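Local coordinates for sister chromatid cohesion protein (Chaetomium thermophilum, PDB 5T8V) that probably loads cohesin onto chromatin as part of the nuclear machinery of sister chromatid cohesion, this chain being its C-terminal HEAT-repeat portion, at residues P1031-V1036 and P1065-M1070; V1039-P1044 and L1075-F1080; L1183-L1188 and M1234-I1239. One frame throughout, in Å; residues are numbered along the deposited sequence.

Interaction 1 of 3, residues P1031-V1036 and P1065-M1070; sequences PALDCV and PILETM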
ATOM      1  N   PRO A1031     -47.533  23.112 -29.035  1.00 43.99           N
ATOM      2  CA  PRO A1031     -46.732  23.312 -30.252  1.00 41.98           C
ATOM      3  C   PRO A1031     -46.745  24.741 -30.762  1.00 41.17           C
ATOM      4  O   PRO A1031     -45.827  25.129 -31.497  1.00 40.38           O
ATOM      5  CB  PRO A1031     -47.374  22.348 -31.258  1.00 42.42           C
ATOM      6  CG  PRO A1031     -48.764  22.163 -30.770  1.00 44.25           C
ATOM      7  CD  PRO A1031     -48.688  22.229 -29.280  1.00 45.15           C
ATOM      8  N   ALA A1032     -47.751  25.539 -30.399  1.00 38.15           N
ATOM      9  CA  ALA A1032     -47.746  26.953 -30.759  1.00 39.12           C
ATOM     10  C   ALA A1032     -46.636  27.694 -30.024  1.00 39.13           C
ATOM     11  O   ALA A1032     -45.813  28.383 -30.642  1.00 39.49           O
ATOM     12  CB  ALA A1032     -49.106  27.579 -30.449  1.00 40.51           C
ATOM     13  N   LEU A1033     -46.598  27.560 -28.696  1.00 41.50           N
ATOM     14  CA  LEU A1033     -45.541  28.192 -27.917  1.00 40.79           C
ATOM     15  C   LEU A1033     -44.172  27.656 -28.317  1.00 39.28           C
ATOM     16  O   LEU A1033     -43.191  28.408 -28.368  1.00 39.13           O
ATOM     17  CB  LEU A1033     -45.797  27.981 -26.425  1.00 41.08           C
ATOM     18  CG  LEU A1033     -46.962  28.813 -25.883  1.00 42.84           C
ATOM     19  CD1 LEU A1033     -47.416  28.279 -24.540  1.00 44.06           C
ATOM     20  CD2 LEU A1033     -46.575  30.283 -25.769  1.00 43.13           C
ATOM     21  N   ASP A1034     -44.086  26.356 -28.608  1.00 41.59           N
ATOM     22  CA  ASP A1034     -42.841  25.791 -29.117  1.00 40.56           C
ATOM     23  C   ASP A1034     -42.422  26.489 -30.405  1.00 40.64           C
ATOM     24  O   ASP A1034     -41.259  26.882 -30.568  1.00 40.13           O
ATOM     25  CB  ASP A1034     -43.012  24.288 -29.347  1.00 40.66           C
ATOM     26  CG  ASP A1034     -41.692  23.573 -29.558  1.00 41.17           C
ATOM     27  OD1 ASP A1034     -40.672  24.253 -29.799  1.00 41.68           O
ATOM     28  OD2 ASP A1034     -41.674  22.325 -29.486  1.00 41.49           O
ATOM     29  N   CYS A1035     -43.366  26.660 -31.330  1.00 41.17           N
ATOM     30  CA  CYS A1035     -43.075  27.320 -32.598  1.00 41.39           C
ATOM     31  C   CYS A1035     -42.554  28.736 -32.373  1.00 42.24           C
ATOM     32  O   CYS A1035     -41.448  29.083 -32.809  1.00 42.49           O
ATOM     33  CB  CYS A1035     -44.332  27.333 -33.467  1.00 41.76           C
ATOM     34  SG  CYS A1035     -44.210  28.343 -34.954  1.00 42.68           S
ATOM     35  N   VAL A1036     -43.340  29.575 -31.692  1.00 44.35           N
ATOM     36  CA  VAL A1036     -42.919  30.959 -31.479  1.00 46.00           C
ATOM     37  C   VAL A1036     -41.588  31.019 -30.741  1.00 46.10           C
ATOM     38  O   VAL A1036     -40.797  31.947 -30.953  1.00 47.11           O
ATOM     39  CB  VAL A1036     -44.010  31.748 -30.727  1.00 47.77           C
ATOM     40  CG1 VAL A1036     -44.282  31.128 -29.380  1.00 46.98           C
ATOM     41  CG2 VAL A1036     -43.606  33.207 -30.569  1.00 49.97           C
ATOM     42  N   PRO A1065     -46.543  23.341 -16.285  1.00 64.71           N
ATOM     43  CA  PRO A1065     -45.116  22.997 -16.458  1.00 63.49           C
ATOM     44  C   PRO A1065     -44.659  22.849 -17.905  1.00 62.51           C
ATOM     45  O   PRO A1065     -43.593  23.363 -18.262  1.00 61.10           O
ATOM     46  CB  PRO A1065     -44.988  21.677 -15.685  1.00 63.27           C
ATOM     47  CG  PRO A1065     -46.086  21.713 -14.691  1.00 64.74           C
ATOM     48  CD  PRO A1065     -47.220  22.403 -15.371  1.00 65.90           C
ATOM     49  N   ILE A1066     -45.413  22.139 -18.746  1.00 40.39           N
ATOM     50  CA  ILE A1066     -44.896  21.772 -20.066  1.00 39.98           C
ATOM     51  C   ILE A1066     -44.740  23.007 -20.949  1.00 39.51           C
ATOM     52  O   ILE A1066     -43.685  23.229 -21.561  1.00 39.05           O
ATOM     53  CB  ILE A1066     -45.796  20.704 -20.723  1.00 41.64           C
ATOM     54  CG1 ILE A1066     -45.250  20.295 -22.095  1.00 41.56           C
ATOM     55  CG2 ILE A1066     -47.242  21.183 -20.858  1.00 43.32           C
ATOM     56  CD1 ILE A1066     -43.905  19.602 -22.041  1.00 41.88           C
ATOM     57  N   LEU A1067     -45.776  23.832 -21.033  1.00 68.33           N
ATOM     58  CA  LEU A1067     -45.719  24.969 -21.939  1.00 70.10           C
ATOM     59  C   LEU A1067     -44.989  26.166 -21.343  1.00 69.02           C
ATOM     60  O   LEU A1067     -44.797  27.163 -22.047  1.00 70.33           O
ATOM     61  CB  LEU A1067     -47.129  25.363 -22.392  1.00 71.95           C
ATOM     62  CG  LEU A1067     -48.268  25.470 -21.375  1.00 75.10           C
ATOM     63  CD1 LEU A1067     -48.224  26.799 -20.670  1.00 77.31           C
ATOM     64  CD2 LEU A1067     -49.600  25.277 -22.074  1.00 76.55           C
ATOM     65  N   GLU A1068     -44.567  26.094 -20.079  1.00 53.94           N
ATOM     66  CA  GLU A1068     -43.561  27.023 -19.579  1.00 51.74           C
ATOM     67  C   GLU A1068     -42.152  26.475 -19.750  1.00 47.70           C
ATOM     68  O   GLU A1068     -41.193  27.257 -19.779  1.00 46.15           O
ATOM     69  CB  GLU A1068     -43.826  27.375 -18.108  1.00 53.45           C
ATOM     70  CG  GLU A1068     -43.495  26.297 -17.094  1.00 53.76           C
ATOM     71  CD  GLU A1068     -43.951  26.669 -15.690  1.00 54.80           C
ATOM     72  OE1 GLU A1068     -44.531  27.763 -15.521  1.00 55.55           O
ATOM     73  OE2 GLU A1068     -43.732  25.871 -14.755  1.00 54.69           O
ATOM     74  N   THR A1069     -42.008  25.152 -19.876  1.00 52.72           N
ATOM     75  CA  THR A1069     -40.775  24.594 -20.419  1.00 50.13           C
ATOM     76  C   THR A1069     -40.563  25.067 -21.850  1.00 49.34           C
ATOM     77  O   THR A1069     -39.436  25.389 -22.247  1.00 49.19           O
ATOM     78  CB  THR A1069     -40.810  23.064 -20.366  1.00 48.90           C
ATOM     79  OG1 THR A1069     -40.967  22.628 -19.010  1.00 49.16           O
ATOM     80  CG2 THR A1069     -39.532  22.463 -20.946  1.00 47.78           C
ATOM     81  N   MET A1070     -41.641  25.123 -22.639  1.00 44.18           N
ATOM     82  CA  MET A1070     -41.532  25.638 -24.002  1.00 43.15           C
ATOM     83  C   MET A1070     -40.948  27.048 -24.032  1.00 41.85           C
ATOM     84  O   MET A1070     -40.240  27.404 -24.980  1.00 40.80           O
ATOM     85  CB  MET A1070     -42.902  25.620 -24.679  1.00 44.64           C
ATOM     86  CG  MET A1070     -43.502  24.226 -24.856  1.00 44.65           C
ATOM     87  SD  MET A1070     -42.563  23.172 -25.978  1.00 43.07           S
ATOM     88  CE  MET A1070     -41.475  22.306 -24.845  1.00 42.08           C
TER
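M1070 and L1033 face one another across two nearly parallel helices, with D1034 and L1067 completing the contact from their flanks. The first shell is mostly apolar, the polar exception being the D1034 carboxylate beside the methionine sulfur. L1033 CD1 reaches L1067 CB at 3.6 Å, the two leucine side chains running at a slant to each other, while L1033 CB lies 4.1 Å from M1070 CB, so the bases of these two side chains meet rather than their ends. The third pair is M1070 SD against the flank of D1034: the sulfur lies 3.6 Å from D1034 CB and 3.7 Å from D1034 OD2, and no hydrogen bond joins the segments.

Torsions explain this placement. In M1070, CG beside the backbone N (chi1 -63°) and the bend at chi2 bring SD against the aspartate, while the further bend at chi3 sets only the terminal methyl. D1034 has CG on the far side from its backbone N (chi1 -166°), laying the carboxylate alongside that sulfur. The strongest polar partner of the carboxylate lies elsewhere: OD2 forms a salt bridge with R919, and the same oxygen and the methylene lie against the sulfur.

The segment axes come within 8.8 Å at an angle of 13° between their N-to-C directions, and the nearest CA atoms, of D1034 and M1070, are 5.3 Å apart. Around this pair, V1059 of helix 1050-1062 touches both L1033 and L1067 and so bridges the two leucines; helix 969-986 covers P1031 and A1032 through F973, and helix 1009-1016 packs V1016 on A1032 and C1035.

Interaction 2 of 3, residues V1039-P1044 and L1075-F1080; sequences VCQSSP and LKEFLF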
ATOM      1  N   VAL A1039     -38.852  30.351 -33.255  1.00 36.48           N
ATOM      2  CA  VAL A1039     -38.698  31.521 -34.114  1.00 37.99           C
ATOM      3  C   VAL A1039     -37.939  32.620 -33.382  1.00 38.52           C
ATOM      4  O   VAL A1039     -36.981  33.196 -33.910  1.00 39.68           O
ATOM      5  CB  VAL A1039     -40.073  32.014 -34.599  1.00 38.59           C
ATOM      6  CG1 VAL A1039     -39.940  33.321 -35.377  1.00 40.41           C
ATOM      7  CG2 VAL A1039     -40.744  30.950 -35.457  1.00 38.33           C
ATOM      8  N   CYS A1040     -38.357  32.924 -32.151  1.00 44.26           N
ATOM      9  CA  CYS A1040     -37.787  34.058 -31.431  1.00 45.50           C
ATOM     10  C   CYS A1040     -36.320  33.829 -31.095  1.00 45.55           C
ATOM     11  O   CYS A1040     -35.518  34.770 -31.133  1.00 47.08           O
ATOM     12  CB  CYS A1040     -38.587  34.326 -30.159  1.00 45.54           C
ATOM     13  SG  CYS A1040     -40.258  34.935 -30.450  1.00 46.75           S
ATOM     14  N   GLN A1041     -35.942  32.591 -30.759  1.00 41.11           N
ATOM     15  CA  GLN A1041     -34.567  32.350 -30.333  1.00 40.86           C
ATOM     16  C   GLN A1041     -33.566  32.743 -31.413  1.00 41.81           C
ATOM     17  O   GLN A1041     -32.426  33.100 -31.098  1.00 42.76           O
ATOM     18  CB  GLN A1041     -34.383  30.885 -29.933  1.00 39.75           C
ATOM     19  CG  GLN A1041     -34.140  29.926 -31.085  1.00 39.38           C
ATOM     20  CD  GLN A1041     -33.908  28.510 -30.611  1.00 38.26           C
ATOM     21  OE1 GLN A1041     -32.898  27.892 -30.945  1.00 38.46           O
ATOM     22  NE2 GLN A1041     -34.840  27.988 -29.821  1.00 37.45           N
ATOM     23  N   SER A1042     -33.971  32.693 -32.683  1.00 39.36           N
ATOM     24  CA  SER A1042     -33.115  33.107 -33.789  1.00 41.09           C
ATOM     25  C   SER A1042     -33.479  34.478 -34.344  1.00 42.76           C
ATOM     26  O   SER A1042     -32.728  35.013 -35.168  1.00 44.57           O
ATOM     27  CB  SER A1042     -33.171  32.073 -34.917  1.00 41.17           C
ATOM     28  OG  SER A1042     -32.551  30.860 -34.521  1.00 40.19           O
ATOM     29  N   SER A1043     -34.603  35.052 -33.924  1.00 47.51           N
ATOM     30  CA  SER A1043     -34.985  36.420 -34.276  1.00 49.45           C
ATOM     31  C   SER A1043     -35.395  37.130 -32.992  1.00 48.51           C
ATOM     32  O   SER A1043     -36.578  37.411 -32.769  1.00 47.60           O
ATOM     33  CB  SER A1043     -36.114  36.437 -35.308  1.00 50.34           C
ATOM     34  OG  SER A1043     -35.686  35.880 -36.540  1.00 50.79           O
ATOM     35  N   PRO A1044     -34.430  37.434 -32.122  1.00 47.20           N
ATOM     36  CA  PRO A1044     -34.778  37.898 -30.769  1.00 47.77           C
ATOM     37  C   PRO A1044     -35.645  39.143 -30.734  1.00 49.43           C
ATOM     38  O   PRO A1044     -36.337  39.362 -29.732  1.00 48.75           O
ATOM     39  CB  PRO A1044     -33.409  38.155 -30.124  1.00 47.91           C
ATOM     40  CG  PRO A1044     -32.457  37.306 -30.897  1.00 47.20           C
ATOM     41  CD  PRO A1044     -32.974  37.299 -32.299  1.00 47.39           C
ATOM     42  N   LEU A1075     -35.804  30.823 -24.092  1.00 35.11           N
ATOM     43  CA  LEU A1075     -34.953  31.798 -23.417  1.00 35.72           C
ATOM     44  C   LEU A1075     -33.555  31.243 -23.175  1.00 36.12           C
ATOM     45  O   LEU A1075     -32.570  31.988 -23.246  1.00 37.75           O
ATOM     46  CB  LEU A1075     -35.588  32.224 -22.092  1.00 35.91           C
ATOM     47  CG  LEU A1075     -36.999  32.818 -22.162  1.00 36.71           C
ATOM     48  CD1 LEU A1075     -37.446  33.269 -20.781  1.00 36.24           C
ATOM     49  CD2 LEU A1075     -37.074  33.973 -23.152  1.00 37.35           C
ATOM     50  N   LYS A1076     -33.446  29.943 -22.901  1.00 43.12           N
ATOM     51  CA  LYS A1076     -32.143  29.337 -22.651  1.00 44.13           C
ATOM     52  C   LYS A1076     -31.281  29.362 -23.904  1.00 45.16           C
ATOM     53  O   LYS A1076     -30.100  29.724 -23.849  1.00 46.24           O
ATOM     54  CB  LYS A1076     -32.320  27.904 -22.145  1.00 43.82           C
ATOM     55  CG  LYS A1076     -31.014  27.196 -21.801  1.00 44.36           C
ATOM     56  CD  LYS A1076     -31.273  25.789 -21.300  1.00 44.84           C
ATOM     57  CE  LYS A1076     -30.718  24.740 -22.250  1.00 46.51           C
ATOM     58  NZ  LYS A1076     -31.285  23.384 -21.986  1.00 46.74           N
ATOM     59  N   GLU A1077     -31.851  28.973 -25.048  1.00 47.11           N
ATOM     60  CA  GLU A1077     -31.102  29.042 -26.300  1.00 49.19           C
ATOM     61  C   GLU A1077     -30.685  30.475 -26.604  1.00 50.10           C
ATOM     62  O   GLU A1077     -29.518  30.745 -26.915  1.00 51.12           O
ATOM     63  CB  GLU A1077     -31.937  28.468 -27.444  1.00 50.20           C
ATOM     64  CG  GLU A1077     -32.277  26.997 -27.281  1.00 50.72           C
ATOM     65  CD  GLU A1077     -31.042  26.132 -27.147  1.00 51.84           C
ATOM     66  OE1 GLU A1077     -30.067  26.374 -27.890  1.00 52.77           O
ATOM     67  OE2 GLU A1077     -31.040  25.223 -26.289  1.00 51.39           O
ATOM     68  N   PHE A1078     -31.632  31.410 -26.507  1.00 40.49           N
ATOM     69  CA  PHE A1078     -31.330  32.809 -26.789  1.00 41.94           C
ATOM     70  C   PHE A1078     -30.170  33.308 -25.936  1.00 42.91           C
ATOM     71  O   PHE A1078     -29.181  33.836 -26.459  1.00 43.83           O
ATOM     72  CB  PHE A1078     -32.578  33.662 -26.558  1.00 41.49           C
ATOM     73  CG  PHE A1078     -32.312  35.141 -26.547  1.00 41.99           C
ATOM     74  CD1 PHE A1078     -31.612  35.741 -27.578  1.00 42.41           C
ATOM     75  CD2 PHE A1078     -32.778  35.932 -25.510  1.00 42.12           C
ATOM     76  CE1 PHE A1078     -31.368  37.102 -27.570  1.00 43.74           C
ATOM     77  CE2 PHE A1078     -32.540  37.295 -25.496  1.00 42.91           C
ATOM     78  CZ  PHE A1078     -31.836  37.880 -26.527  1.00 43.76           C
ATOM     79  N   LEU A1079     -30.269  33.142 -24.616  1.00 39.50           N
ATOM     80  CA  LEU A1079     -29.240  33.672 -23.725  1.00 40.66           C
ATOM     81  C   LEU A1079     -27.906  32.956 -23.922  1.00 41.83           C
ATOM     82  O   LEU A1079     -26.845  33.594 -23.918  1.00 43.28           O
ATOM     83  CB  LEU A1079     -29.709  33.560 -22.277  1.00 39.77           C
ATOM     84  CG  LEU A1079     -30.913  34.448 -21.955  1.00 40.21           C
ATOM     85  CD1 LEU A1079     -31.634  33.966 -20.710  1.00 39.12           C
ATOM     86  CD2 LEU A1079     -30.470  35.894 -21.789  1.00 42.43           C
ATOM     87  N   PHE A1080     -27.936  31.634 -24.098  1.00 49.62           N
ATOM     88  CA  PHE A1080     -26.700  30.889 -24.313  1.00 51.75           C
ATOM     89  C   PHE A1080     -25.974  31.380 -25.559  1.00 55.97           C
ATOM     90  O   PHE A1080     -24.769  31.665 -25.520  1.00 58.33           O
ATOM     91  CB  PHE A1080     -27.005  29.395 -24.412  1.00 49.80           C
ATOM     92  CG  PHE A1080     -27.034  28.696 -23.084  1.00 48.34           C
ATOM     93  CD1 PHE A1080     -27.675  29.270 -21.998  1.00 47.53           C
ATOM     94  CD2 PHE A1080     -26.425  27.464 -22.921  1.00 47.90           C
ATOM     95  CE1 PHE A1080     -27.701  28.631 -20.773  1.00 46.53           C
ATOM     96  CE2 PHE A1080     -26.450  26.818 -21.700  1.00 47.10           C
ATOM     97  CZ  PHE A1080     -27.089  27.403 -20.625  1.00 46.44           C
TER
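Q1041 and E1077 lie side by side, and P1044 leans on F1078, where helix 1026-1042 and the turn after it pack on helix 1065-1086 in the HEAT-repeat solenoid. The backbones come close here: the nearest CA atoms, of Q1041 and F1078, are 4.8 Å apart.

The polar-looking pair is held by van der Waals contact. The side chains of Q1041 and E1077 point the same way, with amide and carboxylate planes only 19° apart, but the amide meets the methylenes of the glutamate and makes no hydrogen bond across the contact. Q1041 OE1 is 3.7 Å from E1077 CB and Q1041 NE2 3.7 Å from E1077 CG. Q1041 gets there because CG sits between its backbone N and carbonyl carbon (chi1 82°) and the chain then runs out straight. K985 gives Q1041 OE1 a weak hydrogen bond, so the amide oxygen has its polar partner on helix 969-986; the backbone O of that same lysine accepts a bond from S1042 OG.

The apolar pair is more deeply buried. F1078 has CG turned away from its backbone N (chi1 168°), carrying the ring to P1044, which it crosses at a slant. Y1047 meets the same ring, and A1118 of helix 1115-1133 also touches F1078. Two adjacent proline carbons share one ring atom: F1078 CE1 is 3.4 Å from P1044 CB and 3.5 Å from P1044 CG.

Interaction 3 of 3, residues L1183-L1188 and M1234-I1239; sequences LEHKAL and MEVLKI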
ATOM      1  N   LEU A1183     -21.365  27.631  -8.205  1.00 51.05           N
ATOM      2  CA  LEU A1183     -20.469  28.385  -9.076  1.00 50.68           C
ATOM      3  C   LEU A1183     -20.899  29.841  -9.172  1.00 50.75           C
ATOM      4  O   LEU A1183     -20.058  30.750  -9.145  1.00 51.82           O
ATOM      5  CB  LEU A1183     -20.427  27.749 -10.465  1.00 49.39           C
ATOM      6  CG  LEU A1183     -19.666  26.430 -10.598  1.00 49.12           C
ATOM      7  CD1 LEU A1183     -19.940  25.801 -11.956  1.00 48.87           C
ATOM      8  CD2 LEU A1183     -18.174  26.649 -10.400  1.00 50.11           C
ATOM      9  N   GLU A1184     -22.206  30.088  -9.283  1.00 53.89           N
ATOM     10  CA  GLU A1184     -22.679  31.462  -9.405  1.00 54.63           C
ATOM     11  C   GLU A1184     -22.511  32.226  -8.099  1.00 56.58           C
ATOM     12  O   GLU A1184     -22.207  33.424  -8.110  1.00 57.90           O
ATOM     13  CB  GLU A1184     -24.139  31.475  -9.852  1.00 53.88           C
ATOM     14  CG  GLU A1184     -24.364  30.823 -11.205  1.00 54.31           C
ATOM     15  CD  GLU A1184     -23.476  31.408 -12.286  1.00 55.96           C
ATOM     16  OE1 GLU A1184     -23.133  32.609 -12.194  1.00 56.81           O
ATOM     17  OE2 GLU A1184     -23.113  30.665 -13.222  1.00 55.92           O
ATOM     18  N   HIS A1185     -22.706  31.558  -6.961  1.00 42.59           N
ATOM     19  CA  HIS A1185     -22.476  32.213  -5.679  1.00 43.90           C
ATOM     20  C   HIS A1185     -20.994  32.500  -5.471  1.00 45.12           C
ATOM     21  O   HIS A1185     -20.627  33.566  -4.962  1.00 46.31           O
ATOM     22  CB  HIS A1185     -23.030  31.345  -4.547  1.00 44.07           C
ATOM     23  CG  HIS A1185     -22.573  31.760  -3.184  1.00 45.62           C
ATOM     24  ND1 HIS A1185     -22.289  33.069  -2.855  1.00 46.67           N
ATOM     25  CD2 HIS A1185     -22.358  31.036  -2.059  1.00 46.49           C
ATOM     26  CE1 HIS A1185     -21.912  33.132  -1.591  1.00 48.06           C
ATOM     27  NE2 HIS A1185     -21.946  31.912  -1.085  1.00 47.98           N
ATOM     28  N   LYS A1186     -20.128  31.566  -5.868  1.00 64.74           N
ATOM     29  CA  LYS A1186     -18.691  31.761  -5.700  1.00 66.76           C
ATOM     30  C   LYS A1186     -18.185  32.903  -6.575  1.00 67.02           C
ATOM     31  O   LYS A1186     -17.464  33.787  -6.099  1.00 67.44           O
ATOM     32  CB  LYS A1186     -17.950  30.462  -6.017  1.00 67.28           C
ATOM     33  CG  LYS A1186     -16.439  30.616  -6.128  1.00 69.21           C
ATOM     34  CD  LYS A1186     -15.728  29.270  -6.153  1.00 71.08           C
ATOM     35  CE  LYS A1186     -16.269  28.361  -7.250  1.00 70.75           C
ATOM     36  NZ  LYS A1186     -15.394  27.180  -7.488  1.00 71.08           N
ATOM     37  N   ALA A1187     -18.550  32.899  -7.859  1.00 62.54           N
ATOM     38  CA  ALA A1187     -18.126  33.979  -8.745  1.00 63.68           C
ATOM     39  C   ALA A1187     -18.734  35.308  -8.318  1.00 64.64           C
ATOM     40  O   ALA A1187     -18.050  36.340  -8.298  1.00 67.01           O
ATOM     41  CB  ALA A1187     -18.511  33.653 -10.187  1.00 62.57           C
ATOM     42  N   LEU A1188     -20.020  35.302  -7.966  1.00 54.15           N
ATOM     43  CA  LEU A1188     -20.686  36.534  -7.561  1.00 55.02           C
ATOM     44  C   LEU A1188     -20.030  37.130  -6.323  1.00 54.18           C
ATOM     45  O   LEU A1188     -19.832  38.348  -6.241  1.00 54.36           O
ATOM     46  CB  LEU A1188     -22.169  36.261  -7.318  1.00 55.89           C
ATOM     47  CG  LEU A1188     -23.070  37.476  -7.103  1.00 57.66           C
ATOM     48  CD1 LEU A1188     -24.474  37.174  -7.611  1.00 56.61           C
ATOM     49  CD2 LEU A1188     -23.110  37.875  -5.636  1.00 58.75           C
ATOM     50  N   MET A1234     -19.881  28.921   4.023  1.00 85.93           N
ATOM     51  CA  MET A1234     -18.613  29.226   4.674  1.00 88.78           C
ATOM     52  C   MET A1234     -17.428  28.893   3.780  1.00 90.58           C
ATOM     53  O   MET A1234     -16.405  29.586   3.829  1.00 92.84           O
ATOM     54  CB  MET A1234     -18.510  28.474   5.998  1.00 90.81           C
ATOM     55  CG  MET A1234     -19.402  29.050   7.086  1.00 91.37           C
ATOM     56  SD  MET A1234     -18.833  28.669   8.751  1.00 94.67           S
ATOM     57  CE  MET A1234     -17.298  29.585   8.811  1.00 96.31           C
ATOM     58  N   GLU A1235     -17.541  27.850   2.952  1.00 77.34           N
ATOM     59  CA  GLU A1235     -16.452  27.544   2.033  1.00 81.04           C
ATOM     60  C   GLU A1235     -16.176  28.729   1.118  1.00 85.81           C
ATOM     61  O   GLU A1235     -15.016  29.092   0.890  1.00 88.03           O
ATOM     62  CB  GLU A1235     -16.776  26.293   1.216  1.00 78.20           C
ATOM     63  CG  GLU A1235     -15.594  25.773   0.413  1.00 80.02           C
ATOM     64  CD  GLU A1235     -15.802  24.357  -0.092  1.00 80.97           C
ATOM     65  OE1 GLU A1235     -16.424  24.190  -1.162  1.00 80.00           O
ATOM     66  OE2 GLU A1235     -15.348  23.412   0.588  1.00 82.01           O
ATOM     67  N   VAL A1236     -17.234  29.363   0.606  1.00 52.33           N
ATOM     68  CA  VAL A1236     -17.057  30.560  -0.210  1.00 54.15           C
ATOM     69  C   VAL A1236     -16.425  31.671   0.614  1.00 52.75           C
ATOM     70  O   VAL A1236     -15.636  32.470   0.093  1.00 53.93           O
ATOM     71  CB  VAL A1236     -18.407  30.992  -0.815  1.00 58.97           C
ATOM     72  CG1 VAL A1236     -18.262  32.300  -1.589  1.00 60.85           C
ATOM     73  CG2 VAL A1236     -18.947  29.897  -1.722  1.00 60.50           C
ATOM     74  N   LEU A1237     -16.751  31.742   1.905  1.00 87.93           N
ATOM     75  CA  LEU A1237     -16.135  32.727   2.785  1.00 88.91           C
ATOM     76  C   LEU A1237     -14.692  32.389   3.127  1.00 92.97           C
ATOM     77  O   LEU A1237     -14.058  33.149   3.868  1.00 93.27           O
ATOM     78  CB  LEU A1237     -16.956  32.865   4.070  1.00 87.24           C
ATOM     79  CG  LEU A1237     -18.105  33.876   4.025  1.00 85.01           C
ATOM     80  CD1 LEU A1237     -17.562  35.293   4.039  1.00 85.80           C
ATOM     81  CD2 LEU A1237     -18.992  33.659   2.804  1.00 84.54           C
ATOM     82  N   LYS A1238     -14.160  31.281   2.615  1.00 77.80           N
ATOM     83  CA  LYS A1238     -12.762  30.935   2.827  1.00 81.93           C
ATOM     84  C   LYS A1238     -11.821  31.716   1.918  1.00 84.64           C
ATOM     85  O   LYS A1238     -10.600  31.582   2.055  1.00 87.52           O
ATOM     86  CB  LYS A1238     -12.562  29.432   2.610  1.00 83.66           C
ATOM     87  CG  LYS A1238     -11.476  28.815   3.481  1.00 87.25           C
ATOM     88  CD  LYS A1238     -11.235  27.347   3.146  1.00 90.45           C
ATOM     89  CE  LYS A1238     -12.484  26.498   3.357  1.00 89.48           C
ATOM     90  NZ  LYS A1238     -12.208  25.045   3.187  1.00 91.45           N
ATOM     91  N   ILE A1239     -12.356  32.525   1.003  1.00106.87           N
ATOM     92  CA  ILE A1239     -11.545  33.318   0.084  1.00110.30           C
ATOM     93  C   ILE A1239     -11.442  34.740   0.616  1.00111.15           C
ATOM     94  O   ILE A1239     -10.418  35.411   0.436  1.00113.13           O
ATOM     95  CB  ILE A1239     -12.138  33.301  -1.338  1.00109.05           C
ATOM     96  CG1 ILE A1239     -12.210  31.864  -1.867  1.00109.51           C
ATOM     97  CG2 ILE A1239     -11.306  34.176  -2.277  1.00110.37           C
ATOM     98  CD1 ILE A1239     -12.971  31.718  -3.172  1.00108.50           C
TER
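The isopropyl group of V1236 packs against the imidazole of H1185, and this single pairing makes up the tight part of the contact. V1236 CG1 stands over one face of the ring, 4.0 Å from the H1185 ring centroid and 26° off the normal, a CH-pi arrangement displaced toward the rim. The rest of the valine follows the ring round: V1236 CG2 lies 3.6 Å from H1185 CD2, and V1236 CB is 3.7 Å from H1185 NE2. All three side-chain carbons of V1236 thus lie against the CD2, NE2 and CE1 part of the ring. H1185 reaches this position by placing CG on the side away from its own backbone N (chi1 167°), which swings the ring toward V1236. Both residues are buried, and other helical residues complete their surroundings, with I1167 of helix 1163-1169 touching H1185, and F1182 and H1189 touching V1236.

In the HEAT-repeat solenoid this is plain helix-to-helix packing, joining helix 1175-1191 to helix 1231-1240 within the sister chromatid cohesion C-terminal region.

Toward the K1186 side the fit is slacker. K1186 and V1236 have the nearest CA atoms across the contact, at 5.9 Å, yet K1186 offers little more than its base: its CB comes no closer than 4.4 Å to V1236 CG2, and the remainder of the partly exposed lysine chain runs away from the partner helix. I1239, exposed, points its CB toward helix 1175-1191 but stops short, its side chain coming no nearer than 4.7 Å to residues 1183-1188.

How the interactions relate
Along the chain from the N terminus, 1031-1036 comes first, then 1039-1044, and both find partners only after the intervening helix 1050-1062. Interaction 1 closes its loop at 1065-1070 and interaction 2 at 1075-1080, so the two cross with alternating segments. They are successive zones of one interface, between helices 1026-1042 and 1065-1086, with centres 13 Å apart. Interaction 3 follows in series, closing a separate loop, with 45 residues between its segments, and joining helices 1175-1191 and 1231-1240. It touches neither of the others: its nearest atoms are about 9 Å from interaction 2 and about 19 Å from interaction 1, although all three lie on the same side of the chain's centre.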